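Local coordinates for protein dihydrodipicolinate synthase (Oceanobacillus iheyensis HTE831, PDB 3D0C) that probably condenses pyruvate with aspartate semialdehyde to 4-hydroxy-tetrahydrodipicolinate, a step of lysine biosynthesis, at residues Lys33-Asn38 against Thr72-Leu77; Ile18-Phe23 against Leu273-Thr278; Glu40-Asn45 against Gly214-Phe219. The protein carries 1 engineered substitution. All blocks are in the same frame, centred on the assembly; numbering follows the deposited sequence.

Contact 1 (Lys33-Asn38 against Thr72-Leu77)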
# COMPACT_ATOMS: atom_id res chain seq x y z
N LYS A 33 -7.55 19.45 19.13
CA LYS A 33 -8.74 19.62 19.96
C LYS A 33 -9.78 18.60 19.49
O LYS A 33 -10.33 17.84 20.30
CB LYS A 33 -9.30 21.04 19.80
CG LYS A 33 -10.01 21.60 21.03
CD LYS A 33 -11.20 20.76 21.45
CE LYS A 33 -11.92 21.39 22.64
NZ LYS A 33 -12.97 20.51 23.21
N GLY A 34 -10.04 18.59 18.19
CA GLY A 34 -11.00 17.67 17.61
C GLY A 34 -10.66 16.22 17.92
O GLY A 34 -11.55 15.41 18.20
N LEU A 35 -9.37 15.90 17.88
CA LEU A 35 -8.91 14.55 18.17
C LEU A 35 -9.18 14.19 19.63
O LEU A 35 -9.68 13.09 19.92
CB LEU A 35 -7.40 14.42 17.90
CG LEU A 35 -6.77 13.10 18.36
CD1 LEU A 35 -7.52 11.94 17.73
CD2 LEU A 35 -5.29 13.06 17.97
N ASP A 36 -8.85 15.10 20.54
CA ASP A 36 -9.08 14.84 21.96
C ASP A 36 -10.57 14.58 22.18
O ASP A 36 -10.95 13.66 22.91
CB ASP A 36 -8.62 16.03 22.82
CG ASP A 36 -7.10 16.05 23.06
OD1 ASP A 36 -6.40 15.10 22.64
OD2 ASP A 36 -6.60 17.02 23.68
N ASP A 37 -11.41 15.37 21.53
CA ASP A 37 -12.85 15.24 21.67
C ASP A 37 -13.41 13.96 21.06
O ASP A 37 -14.40 13.42 21.55
CB ASP A 37 -13.55 16.44 21.04
CG ASP A 37 -13.28 17.72 21.81
OD1 ASP A 37 -12.90 17.62 22.99
OD2 ASP A 37 -13.46 18.81 21.23
N ASN A 38 -12.79 13.49 19.99
CA ASN A 38 -13.26 12.26 19.38
C ASN A 38 -12.94 11.09 20.31
O ASN A 38 -13.75 10.17 20.48
CB ASN A 38 -12.60 12.04 18.02
CG ASN A 38 -12.95 10.69 17.42
OD1 ASN A 38 -14.13 10.36 17.26
ND2 ASN A 38 -11.93 9.91 17.09
N THR A 72 0.95 8.95 20.55
CA THR A 72 1.31 9.48 21.85
C THR A 72 0.13 10.21 22.49
O THR A 72 -0.24 9.95 23.64
CB THR A 72 2.53 10.43 21.73
OG1 THR A 72 3.68 9.68 21.32
CG2 THR A 72 2.83 11.11 23.06
N ARG A 73 -0.46 11.11 21.71
CA ARG A 73 -1.60 11.92 22.15
C ARG A 73 -2.77 11.07 22.64
O ARG A 73 -3.32 11.29 23.72
CB ARG A 73 -2.08 12.80 21.00
CG ARG A 73 -3.22 13.75 21.36
CD ARG A 73 -2.67 14.99 22.05
NE ARG A 73 -3.66 16.06 22.12
CZ ARG A 73 -3.37 17.33 22.37
NH1 ARG A 73 -2.10 17.69 22.57
NH2 ARG A 73 -4.33 18.25 22.42
N VAL A 74 -3.18 10.11 21.82
CA VAL A 74 -4.29 9.24 22.19
C VAL A 74 -3.96 8.43 23.43
O VAL A 74 -4.77 8.37 24.36
CB VAL A 74 -4.66 8.28 21.03
CG1 VAL A 74 -5.84 7.39 21.45
CG2 VAL A 74 -5.03 9.08 19.79
N THR A 75 -2.79 7.81 23.45
CA THR A 75 -2.39 6.99 24.60
C THR A 75 -2.46 7.78 25.92
O THR A 75 -3.04 7.30 26.91
CB THR A 75 -0.94 6.44 24.42
OG1 THR A 75 -0.90 5.58 23.28
CG2 THR A 75 -0.51 5.66 25.66
N GLU A 76 -1.89 8.98 25.92
CA GLU A 76 -1.88 9.81 27.11
C GLU A 76 -3.28 10.30 27.49
O GLU A 76 -3.62 10.32 28.67
CB GLU A 76 -0.92 10.99 26.92
CG GLU A 76 0.48 10.55 26.54
CD GLU A 76 1.50 11.67 26.53
OE1 GLU A 76 1.19 12.76 26.00
OE2 GLU A 76 2.62 11.46 27.04
N LEU A 77 -4.08 10.67 26.50
CA LEU A 77 -5.44 11.13 26.78
C LEU A 77 -6.26 9.99 27.39
O LEU A 77 -6.95 10.18 28.40
CB LEU A 77 -6.11 11.63 25.50
CG LEU A 77 -7.53 12.17 25.67
CD1 LEU A 77 -7.53 13.28 26.71
CD2 LEU A 77 -8.04 12.68 24.34

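Contact 2 (Ile18-Phe23 against Leu273-Thr278)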
# COMPACT_ATOMS: atom_id res chain seq x y z
N ILE A 18 -11.86 2.34 16.06
CA ILE A 18 -10.79 2.97 15.30
C ILE A 18 -11.18 4.45 15.17
O ILE A 18 -12.05 4.79 14.37
CB ILE A 18 -10.67 2.36 13.90
CG1 ILE A 18 -10.96 0.85 13.96
CG2 ILE A 18 -9.29 2.63 13.33
CD1 ILE A 18 -10.02 0.05 14.84
N ASN A 19 -10.53 5.31 15.95
CA ASN A 19 -10.83 6.74 15.95
C ASN A 19 -10.39 7.45 14.68
O ASN A 19 -9.59 6.93 13.91
CB ASN A 19 -10.14 7.41 17.13
CG ASN A 19 -8.63 7.36 17.03
OD1 ASN A 19 -8.02 6.31 17.24
ND2 ASN A 19 -8.02 8.48 16.67
N ILE A 20 -10.91 8.65 14.47
CA ILE A 20 -10.49 9.42 13.31
C ILE A 20 -9.44 10.41 13.80
O ILE A 20 -9.15 10.49 15.00
CB ILE A 20 -11.63 10.26 12.71
CG1 ILE A 20 -12.17 11.22 13.77
CG2 ILE A 20 -12.72 9.35 12.15
CD1 ILE A 20 -12.95 12.38 13.19
N VAL A 21 -8.87 11.15 12.85
CA VAL A 21 -7.90 12.19 13.15
C VAL A 21 -8.42 13.40 12.38
O VAL A 21 -8.21 13.51 11.17
CB VAL A 21 -6.47 11.88 12.65
CG1 VAL A 21 -5.60 13.12 12.79
CG2 VAL A 21 -5.85 10.74 13.44
N PRO A 22 -9.12 14.30 13.07
CA PRO A 22 -9.64 15.48 12.36
C PRO A 22 -8.52 16.42 11.93
O PRO A 22 -7.49 16.53 12.60
CB PRO A 22 -10.59 16.11 13.39
CG PRO A 22 -10.01 15.71 14.69
CD PRO A 22 -9.56 14.28 14.48
N PHE A 23 -8.70 17.07 10.79
CA PHE A 23 -7.70 18.00 10.29
C PHE A 23 -8.31 19.40 10.24
O PHE A 23 -9.53 19.55 10.26
CB PHE A 23 -7.23 17.56 8.90
CG PHE A 23 -6.62 16.18 8.87
CD1 PHE A 23 -5.47 15.90 9.60
CD2 PHE A 23 -7.21 15.16 8.14
CE1 PHE A 23 -4.91 14.62 9.59
CE2 PHE A 23 -6.67 13.88 8.12
CZ PHE A 23 -5.51 13.61 8.85
N LEU A 273 -20.53 17.27 15.15
CA LEU A 273 -19.31 16.80 15.79
C LEU A 273 -18.11 17.31 14.99
O LEU A 273 -18.18 17.42 13.77
CB LEU A 273 -19.29 15.27 15.87
CG LEU A 273 -20.35 14.61 16.76
CD1 LEU A 273 -20.16 13.11 16.75
CD2 LEU A 273 -20.23 15.15 18.18
N ARG A 274 -17.03 17.63 15.70
CA ARG A 274 -15.82 18.15 15.08
C ARG A 274 -15.05 17.05 14.34
O ARG A 274 -14.47 16.17 14.96
CB ARG A 274 -14.94 18.78 16.15
CG ARG A 274 -13.87 19.71 15.61
CD ARG A 274 -13.21 20.48 16.73
NE ARG A 274 -12.25 21.46 16.23
CZ ARG A 274 -11.54 22.28 17.01
NH1 ARG A 274 -11.68 22.23 18.32
NH2 ARG A 274 -10.69 23.14 16.46
N ALA A 275 -15.04 17.12 13.01
CA ALA A 275 -14.35 16.11 12.21
C ALA A 275 -13.53 16.68 11.04
O ALA A 275 -12.51 16.11 10.67
CB ALA A 275 -15.37 15.08 11.68
N GLY A 276 -13.99 17.79 10.46
CA GLY A 276 -13.26 18.38 9.35
C GLY A 276 -13.38 17.58 8.06
O GLY A 276 -14.35 16.85 7.86
N VAL A 277 -12.38 17.73 7.19
CA VAL A 277 -12.35 17.04 5.91
C VAL A 277 -11.18 16.06 5.86
O VAL A 277 -10.23 16.18 6.63
CB VAL A 277 -12.18 18.03 4.74
CG1 VAL A 277 -13.34 19.00 4.71
CG2 VAL A 277 -10.85 18.77 4.89
N THR A 278 -11.24 15.11 4.93
CA THR A 278 -10.19 14.11 4.78
C THR A 278 -8.99 14.69 4.02
O THR A 278 -9.14 15.63 3.24
CB THR A 278 -10.71 12.88 3.99
OG1 THR A 278 -11.31 13.31 2.76
CG2 THR A 278 -11.73 12.10 4.81
O HOH W 1 -10.53 16.21 9.02
O HOH W 2 -10.51 20.03 7.97

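Contact 3 (Glu40-Asn45 against Gly214-Phe219)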
# COMPACT_ATOMS: atom_id res chain seq x y z
N GLU A 40 -12.58 11.29 23.58
CA GLU A 40 -13.47 11.40 24.75
C GLU A 40 -14.85 10.84 24.40
O GLU A 40 -15.47 10.14 25.20
CB GLU A 40 -13.62 12.87 25.17
CG GLU A 40 -12.44 13.45 25.95
CD GLU A 40 -12.07 12.61 27.16
OE1 GLU A 40 -12.97 12.01 27.78
OE2 GLU A 40 -10.87 12.56 27.50
N PHE A 41 -15.32 11.17 23.20
CA PHE A 41 -16.61 10.71 22.71
C PHE A 41 -16.68 9.19 22.73
O PHE A 41 -17.67 8.61 23.18
CB PHE A 41 -16.84 11.21 21.29
CG PHE A 41 -18.12 10.75 20.67
CD1 PHE A 41 -19.31 11.42 20.91
CD2 PHE A 41 -18.15 9.63 19.84
CE1 PHE A 41 -20.51 10.99 20.34
CE2 PHE A 41 -19.34 9.19 19.26
CZ PHE A 41 -20.52 9.87 19.51
N LEU A 42 -15.62 8.56 22.23
CA LEU A 42 -15.55 7.11 22.19
C LEU A 42 -15.54 6.51 23.59
O LEU A 42 -16.24 5.54 23.87
CB LEU A 42 -14.29 6.68 21.42
CG LEU A 42 -14.29 6.97 19.92
CD1 LEU A 42 -12.89 6.79 19.35
CD2 LEU A 42 -15.29 6.05 19.23
N LEU A 43 -14.74 7.08 24.49
CA LEU A 43 -14.67 6.57 25.85
C LEU A 43 -15.98 6.77 26.60
O LEU A 43 -16.41 5.89 27.34
CB LEU A 43 -13.53 7.25 26.61
CG LEU A 43 -12.11 6.94 26.13
CD1 LEU A 43 -11.11 7.82 26.84
CD2 LEU A 43 -11.80 5.46 26.37
N GLN A 44 -16.62 7.92 26.42
CA GLN A 44 -17.87 8.21 27.10
C GLN A 44 -18.97 7.27 26.64
O GLN A 44 -19.94 7.02 27.36
CB GLN A 44 -18.30 9.66 26.83
CG GLN A 44 -19.69 10.02 27.34
CD GLN A 44 -19.88 9.69 28.81
OE1 GLN A 44 -19.13 10.16 29.67
NE2 GLN A 44 -20.90 8.88 29.11
N ASN A 45 -18.82 6.73 25.44
CA ASN A 45 -19.81 5.82 24.89
C ASN A 45 -19.49 4.34 25.08
O ASN A 45 -20.10 3.49 24.44
CB ASN A 45 -20.03 6.16 23.42
CG ASN A 45 -20.87 7.42 23.25
OD1 ASN A 45 -22.07 7.40 23.50
ND2 ASN A 45 -20.23 8.51 22.85
N GLY A 214 -16.00 1.74 12.78
CA GLY A 214 -15.73 3.14 12.48
C GLY A 214 -17.03 3.88 12.78
O GLY A 214 -17.05 5.10 12.97
N LEU A 215 -18.12 3.12 12.81
CA LEU A 215 -19.44 3.66 13.10
C LEU A 215 -19.50 4.21 14.52
O LEU A 215 -20.25 5.14 14.81
CB LEU A 215 -20.51 2.58 12.92
CG LEU A 215 -21.94 2.98 13.30
CD1 LEU A 215 -22.37 4.20 12.50
CD2 LEU A 215 -22.88 1.81 13.04
N VAL A 216 -18.71 3.63 15.41
CA VAL A 216 -18.70 4.08 16.80
C VAL A 216 -18.31 5.55 16.96
O VAL A 216 -18.53 6.13 18.02
CB VAL A 216 -17.76 3.21 17.66
CG1 VAL A 216 -18.39 1.84 17.91
CG2 VAL A 216 -16.41 3.06 16.98
N ASN A 217 -17.74 6.16 15.91
CA ASN A 217 -17.35 7.58 15.97
C ASN A 217 -18.57 8.47 15.75
O ASN A 217 -18.49 9.69 15.94
CB ASN A 217 -16.32 7.92 14.88
CG ASN A 217 -14.97 7.27 15.12
OD1 ASN A 217 -14.25 7.61 16.06
ND2 ASN A 217 -14.61 6.32 14.25
N VAL A 218 -19.68 7.87 15.35
CA VAL A 218 -20.89 8.63 15.06
C VAL A 218 -22.13 8.14 15.81
O VAL A 218 -22.84 8.94 16.43
CB VAL A 218 -21.19 8.57 13.55
CG1 VAL A 218 -22.21 9.63 13.18
CG2 VAL A 218 -19.91 8.73 12.77
N PHE A 219 -22.38 6.84 15.74
CA PHE A 219 -23.53 6.23 16.41
C PHE A 219 -23.08 5.01 17.19
O PHE A 219 -23.49 3.88 16.90
CB PHE A 219 -24.58 5.81 15.37
CG PHE A 219 -25.36 6.95 14.79
CD1 PHE A 219 -26.33 7.61 15.54
CD2 PHE A 219 -25.12 7.38 13.49
CE1 PHE A 219 -27.05 8.67 15.01
CE2 PHE A 219 -25.84 8.44 12.94
CZ PHE A 219 -26.81 9.09 13.70

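Contact 1 (Lys33-Asn38 against Thr72-Leu77)
In the outer helical layer of this TIM barrel, a salt bridge between Asp36 and Arg73 joins two successive helices, 32-44 and 64-78. The carboxylate and guanidinium meet through two bonds of unequal quality. Arg73 NE gives the better one, reaching Asp36 OD1 at 2.9 Å on its syn side, though tilted out of the carboxylate plane. Arg73 NH2 adds a weak bond to Asp36 OD2, also 2.9 Å long. With their planes only 19° apart the two groups lie side by side and nearly parallel, while the side chains themselves cross at about a right angle. In Arg73, CG stands anti to the backbone N and the chain bends at the next torsion (chi2 81°), which sets CD off the line of the chain. Each of the two helices follows its own barrel strand, and here their short segments cross at -44° with axes 10.3 Å apart. Leu77 CD2 packs against Asp36, 3.4 Å from its CA. On the more buried side Leu35 takes over: its CD2 lies 4.0 Å from Arg73 CG, and its CD1 faces Val74 CG2 at 4.3 Å. An alanine in place of Arg73 would probably leave the Asp36 carboxylate without its cationic mate and open a gap beside Leu35 CD2. Leu77 also touches Val39 and Glu40, one turn further along helix 32-44.

Contact 2 (Ile18-Phe23 against Leu273-Thr278)
Pro22 and Ala275 bring two irregular loop segments together, with their touching parts running 73° apart and the CA atoms of this pair 4.8 Å from each other. The approach is governed as much by main-chain oxygens as by side chains. Ala275 O lies 3.3 Å from Pro22 CB and also receives a CA-H...O contact from Pro22. Alongside, Ile20 CD1 rests 3.9 Å from Ala275 CB, the apolar pair of the interface, and Met268 of helix 260-270 touches both residues.

Water does the polar work that direct bonds do not. One molecule accepts from Phe23 N at 2.7 Å and donates to Ala275 O at 2.6 Å; its separation from Val277 O is so short that a bond there is doubtful. A second water accepts from Val277 N at 3.1 Å and lies rather close to Phe23 O, to which it donates. Gly276 can pass close to Phe23 because it has no CB: a side chain would run into Phe23 O, and its positive phi of 72° favours glycine in any case.

The Phe23 ring, its CG beside the backbone N (chi1 -59°), presents an edge to Val277 O, which lies near the ring plane, 3.5 Å from CD2. Val21 O sits over the centre of one face and also accepts a hydrogen bond from Lys265. The guanidinium of Arg274 turns to Asp31, which it holds in a salt bridge.

The segment 18-23 belongs to the loop leaving the C-terminal end of the first barrel strand, the end at which TIM-barrel enzymes carry their active sites; consistent with this, Ile20 comes close to Thr56, predicted to bind pyruvate.

Contact 3 (Glu40-Asn45 against Gly214-Phe219)
Leu42 and Phe41, adjacent on helix 32-44, present a methyl pair and an aromatic edge to the turn around Asn217. How apolar groups can settle on a largely polar surface is well illustrated here, since most of what they meet is oxygen. Phe41 has CG anti to the backbone N (chi1 178°), and its ring rim reaches the turn: CE2 lies 3.4 Å from Val216 O, which is close to the ring plane, and 3.5 Å from Asn217 O, which approaches obliquely. The edge contact with Val216 O sets a slightly positive ring hydrogen near a carbonyl oxygen. One face of the same ring is covered from within its own helix end. Asn45 ND2 stands 3.4 Å above the centre of the Phe41 ring while donating a 2.6 Å hydrogen bond to Phe41 O, so the amide both binds the backbone of this residue and covers its ring.

Leu42 straddles the amide oxygen of Asn217, with CD1 and CD2 each 3.7 Å from OD1. Its CD2 also touches Val216, 3.5 Å from the O and 3.9 Å from the CG2 of that residue. Asn217 is in turn held by its other amide atom: ND2 donates to Gly214 O at 3.0 Å, on the same face of that carbonyl as Asn217 N, and bonds to Ile18 O as well. Gly214 O thus takes two donors from one residue, which pins the short 3-10 turn 215-217.

The turn follows strand 210-213, last of the eight, which lies beside strand 15-17 where the barrel closes. Asn217 and Val218 are backed by Ile264 and Met268 of helix 260-270, and Phe41 reaches on to Pro220 at the start of helix 220-232.

How the contacts relate
Helix 32-44 serves both contact 1 and contact 3, turning different sides to its neighbours: helix 64-78 on one, the turn after the eighth strand on the other. Contact 3 is the buried one; contacts 1 and 2 are only partly buried. The chemistry follows position: charge pairing in the outer helical layer, bridging waters between two loops, and carbon packed on carbonyl and amide oxygens where first and last strands meet. Contact 2 joins the other two, for Pro22 packs on Leu35, Lys33 on Arg274, and Asn19 on Leu42, so the loop after strand 15-17 and helix 32-44 share one neighbourhood.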